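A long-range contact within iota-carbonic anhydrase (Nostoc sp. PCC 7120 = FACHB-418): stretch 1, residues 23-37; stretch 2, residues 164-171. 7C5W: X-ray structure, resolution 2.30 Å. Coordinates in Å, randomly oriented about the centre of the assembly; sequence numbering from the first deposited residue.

Stretch 1 23-37: AITESEVLAAQKAWG
Stretch 2 (164-171) KLRIITHH

Helix 26-37 packs across strand 165-167 in iota-carbonic anhydrase, bringing together residues at least 131 positions apart wherever the stretches touch; their axes approach to 9.4 Å with N-to-C directions 52° apart (signed crossing angle -52°). Ala32 and Leu165 set the register, CA to CA 6.6 Å. Backbone: Ile24 and Thr25 are extended (phi/psi -95/139 and -97/160), residues 26-37 helical, and Leu165, Arg166 and Ile167 extended (-80/124, -118/134, -71/119); the chain turns a corner at Ile168 (-113/-13) before His170 (-152/97). No hydrogen bond crosses between the stretches, which together bury 310 Å².

Apolar packing: Leu165 (chi1 m, -89°; chi2 p, 65°) contributes the largest covered area, 113 Å². Its CD2 lies 3.7 Å from Ala32 CB, 4.0 Å from Ile24 CG2 and 3.3 Å from Glu28 O, so the methyl rests against backbone as well as side chains. The short side chain of Ala32 points toward the strand, its single methyl meeting Leu165 CD2 directly. Ile24 (m, t) adds a branched apolar surface just before the helix. The CA-to-CB bonds alternate along the strand: those of Leu165 and Ile167 point toward the helix, that of Arg166 away. One helical turn beyond Ala32, Trp36 (chi1 t, chi2 93°) also points toward stretch 2, its CD1 3.7 Å from CD1 of Ile167 (m, t).

Aromatic contact: His170 (chi1 t) directs its edge toward the face of Trp36 in an offset edge-to-face pair, the five-membered ring of Trp36 and the His170 ring having centroids 5.3 Å apart and planes at 75°. Both residues are buried.

Capping: Thr25 (chi1 p) is the N-cap; its OG1 accepts from Glu28 N (3.2 Å), while Thr25 N donates to Glu28 OE1 (2.9 Å). This reciprocal pair secures the first turn, with Glu28 at chi1 m, chi2 t and chi3 -28°.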

# COMPACT_ATOMS: atom_id res chain seq x y z
N ALA A 23 -5.21 -2.00 -6.82
CA ALA A 23 -4.49 -0.78 -7.24
C ALA A 23 -5.48 0.13 -7.98
O ALA A 23 -6.40 -0.38 -8.60
CB ALA A 23 -3.32 -1.14 -8.12
N ILE A 24 -5.25 1.44 -7.91
CA ILE A 24 -5.99 2.46 -8.70
C ILE A 24 -5.19 2.76 -9.97
O ILE A 24 -3.95 2.87 -9.90
CB ILE A 24 -6.21 3.73 -7.84
CG1 ILE A 24 -7.07 3.42 -6.61
CG2 ILE A 24 -6.79 4.86 -8.67
CD1 ILE A 24 -7.12 4.53 -5.58
N THR A 25 -5.89 2.89 -11.10
CA THR A 25 -5.35 3.37 -12.40
C THR A 25 -5.64 4.86 -12.55
O THR A 25 -6.57 5.36 -11.89
CB THR A 25 -5.99 2.65 -13.59
OG1 THR A 25 -7.33 3.14 -13.68
CG2 THR A 25 -5.97 1.14 -13.45
N GLU A 26 -4.89 5.53 -13.42
CA GLU A 26 -5.07 6.96 -13.78
C GLU A 26 -6.53 7.20 -14.18
O GLU A 26 -7.10 8.20 -13.71
CB GLU A 26 -4.10 7.34 -14.90
CG GLU A 26 -4.17 8.81 -15.27
CD GLU A 26 -3.05 9.26 -16.19
OE1 GLU A 26 -2.79 10.49 -16.23
OE2 GLU A 26 -2.43 8.38 -16.84
N SER A 27 -7.11 6.33 -15.01
CA SER A 27 -8.45 6.51 -15.61
C SER A 27 -9.53 6.44 -14.51
O SER A 27 -10.49 7.23 -14.57
CB SER A 27 -8.71 5.53 -16.73
OG SER A 27 -9.00 4.24 -16.22
N GLU A 28 -9.38 5.53 -13.54
CA GLU A 28 -10.23 5.45 -12.33
C GLU A 28 -10.20 6.77 -11.55
O GLU A 28 -11.26 7.18 -11.04
CB GLU A 28 -9.76 4.31 -11.43
CG GLU A 28 -10.22 2.93 -11.88
CD GLU A 28 -9.67 1.79 -11.04
OE1 GLU A 28 -8.57 1.95 -10.48
OE2 GLU A 28 -10.33 0.75 -10.93
N VAL A 29 -9.03 7.41 -11.42
CA VAL A 29 -8.87 8.68 -10.67
C VAL A 29 -9.63 9.78 -11.41
O VAL A 29 -10.39 10.52 -10.76
CB VAL A 29 -7.40 9.07 -10.46
CG1 VAL A 29 -7.27 10.45 -9.86
CG2 VAL A 29 -6.66 8.05 -9.61
N LEU A 30 -9.41 9.90 -12.72
CA LEU A 30 -10.04 10.96 -13.55
C LEU A 30 -11.56 10.78 -13.51
O LEU A 30 -12.28 11.78 -13.33
CB LEU A 30 -9.49 10.91 -14.98
CG LEU A 30 -7.99 11.19 -15.11
CD1 LEU A 30 -7.58 11.26 -16.58
CD2 LEU A 30 -7.61 12.48 -14.40
N ALA A 31 -12.02 9.53 -13.60
CA ALA A 31 -13.45 9.17 -13.52
C ALA A 31 -14.03 9.63 -12.18
O ALA A 31 -15.06 10.33 -12.21
CB ALA A 31 -13.63 7.68 -13.73
N ALA A 32 -13.40 9.28 -11.06
CA ALA A 32 -13.86 9.64 -9.69
C ALA A 32 -13.88 11.18 -9.53
O ALA A 32 -14.84 11.68 -8.92
CB ALA A 32 -13.01 8.97 -8.65
N GLN A 33 -12.88 11.90 -10.05
CA GLN A 33 -12.86 13.38 -10.06
C GLN A 33 -14.14 13.88 -10.75
O GLN A 33 -14.84 14.72 -10.15
CB GLN A 33 -11.63 13.95 -10.77
CG GLN A 33 -10.32 13.78 -10.00
CD GLN A 33 -9.21 14.59 -10.62
OE1 GLN A 33 -8.98 14.54 -11.83
NE2 GLN A 33 -8.54 15.40 -9.81
N LYS A 34 -14.44 13.38 -11.96
CA LYS A 34 -15.58 13.82 -12.81
C LYS A 34 -16.91 13.49 -12.11
O LYS A 34 -17.84 14.31 -12.18
CB LYS A 34 -15.53 13.19 -14.21
N ALA A 35 -16.98 12.35 -11.43
CA ALA A 35 -18.19 11.86 -10.72
C ALA A 35 -18.52 12.80 -9.55
O ALA A 35 -19.72 12.96 -9.26
CB ALA A 35 -17.99 10.44 -10.24
N TRP A 36 -17.52 13.39 -8.91
CA TRP A 36 -17.73 14.35 -7.80
C TRP A 36 -18.35 15.64 -8.37
O TRP A 36 -19.33 16.15 -7.78
CB TRP A 36 -16.44 14.65 -7.06
CG TRP A 36 -16.63 15.61 -5.93
CD1 TRP A 36 -16.88 15.28 -4.63
CD2 TRP A 36 -16.61 17.05 -5.98
NE1 TRP A 36 -17.00 16.41 -3.88
CE2 TRP A 36 -16.83 17.51 -4.67
CE3 TRP A 36 -16.41 17.99 -7.00
CZ2 TRP A 36 -16.88 18.87 -4.35
CZ3 TRP A 36 -16.44 19.33 -6.68
CH2 TRP A 36 -16.67 19.76 -5.38
N GLY A 37 -17.75 16.16 -9.45
CA GLY A 37 -18.30 17.28 -10.23
C GLY A 37 -19.76 17.04 -10.58
O GLY A 37 -20.60 17.86 -10.19
N LYS A 164 -14.45 0.31 -5.62
CA LYS A 164 -14.96 1.69 -5.89
C LYS A 164 -14.07 2.70 -5.14
O LYS A 164 -13.66 2.42 -3.99
CB LYS A 164 -16.44 1.82 -5.49
N LEU A 165 -13.77 3.83 -5.79
CA LEU A 165 -12.92 4.91 -5.22
C LEU A 165 -13.75 5.77 -4.26
O LEU A 165 -14.78 6.32 -4.68
CB LEU A 165 -12.38 5.75 -6.38
CG LEU A 165 -11.05 5.26 -6.96
CD1 LEU A 165 -11.22 3.89 -7.60
CD2 LEU A 165 -10.51 6.27 -7.95
N ARG A 166 -13.28 5.90 -3.02
CA ARG A 166 -13.93 6.71 -1.96
C ARG A 166 -12.97 7.82 -1.52
O ARG A 166 -11.77 7.51 -1.29
CB ARG A 166 -14.30 5.83 -0.76
CG ARG A 166 -14.81 4.46 -1.16
CD ARG A 166 -16.23 4.50 -1.69
NE ARG A 166 -17.16 4.70 -0.59
CZ ARG A 166 -17.65 3.74 0.17
NH1 ARG A 166 -17.29 2.48 -0.05
NH2 ARG A 166 -18.47 4.03 1.16
N ILE A 167 -13.48 9.04 -1.40
CA ILE A 167 -12.75 10.22 -0.85
C ILE A 167 -12.55 10.02 0.66
O ILE A 167 -13.55 9.93 1.40
CB ILE A 167 -13.51 11.52 -1.17
CG1 ILE A 167 -13.60 11.76 -2.68
CG2 ILE A 167 -12.89 12.70 -0.44
CD1 ILE A 167 -14.72 12.69 -3.09
N ILE A 168 -11.29 9.97 1.08
CA ILE A 168 -10.87 9.92 2.51
C ILE A 168 -10.15 11.23 2.86
O ILE A 168 -9.94 11.49 4.06
CB ILE A 168 -9.98 8.69 2.75
CG1 ILE A 168 -8.72 8.71 1.86
CG2 ILE A 168 -10.79 7.42 2.56
CD1 ILE A 168 -7.66 7.70 2.26
N THR A 169 -9.78 12.02 1.84
CA THR A 169 -9.12 13.34 2.01
C THR A 169 -9.66 14.32 0.95
O THR A 169 -9.68 13.95 -0.22
CB THR A 169 -7.59 13.25 1.93
OG1 THR A 169 -7.10 12.23 2.80
CG2 THR A 169 -6.93 14.56 2.29
N HIS A 170 -10.04 15.52 1.39
CA HIS A 170 -10.63 16.60 0.56
C HIS A 170 -10.27 17.95 1.20
O HIS A 170 -10.94 18.35 2.15
CB HIS A 170 -12.14 16.39 0.46
CG HIS A 170 -12.81 17.24 -0.57
ND1 HIS A 170 -12.20 18.36 -1.11
CD2 HIS A 170 -14.02 17.15 -1.14
CE1 HIS A 170 -13.01 18.92 -1.98
NE2 HIS A 170 -14.14 18.21 -2.01
N HIS A 171 -9.22 18.59 0.70
CA HIS A 171 -8.79 19.94 1.13
C HIS A 171 -9.02 20.90 -0.04
O HIS A 171 -8.38 20.71 -1.08
CB HIS A 171 -7.34 19.88 1.61
CG HIS A 171 -6.84 21.12 2.28
ND1 HIS A 171 -5.95 21.06 3.33
CD2 HIS A 171 -7.06 22.43 2.04
CE1 HIS A 171 -5.64 22.29 3.71
NE2 HIS A 171 -6.32 23.15 2.94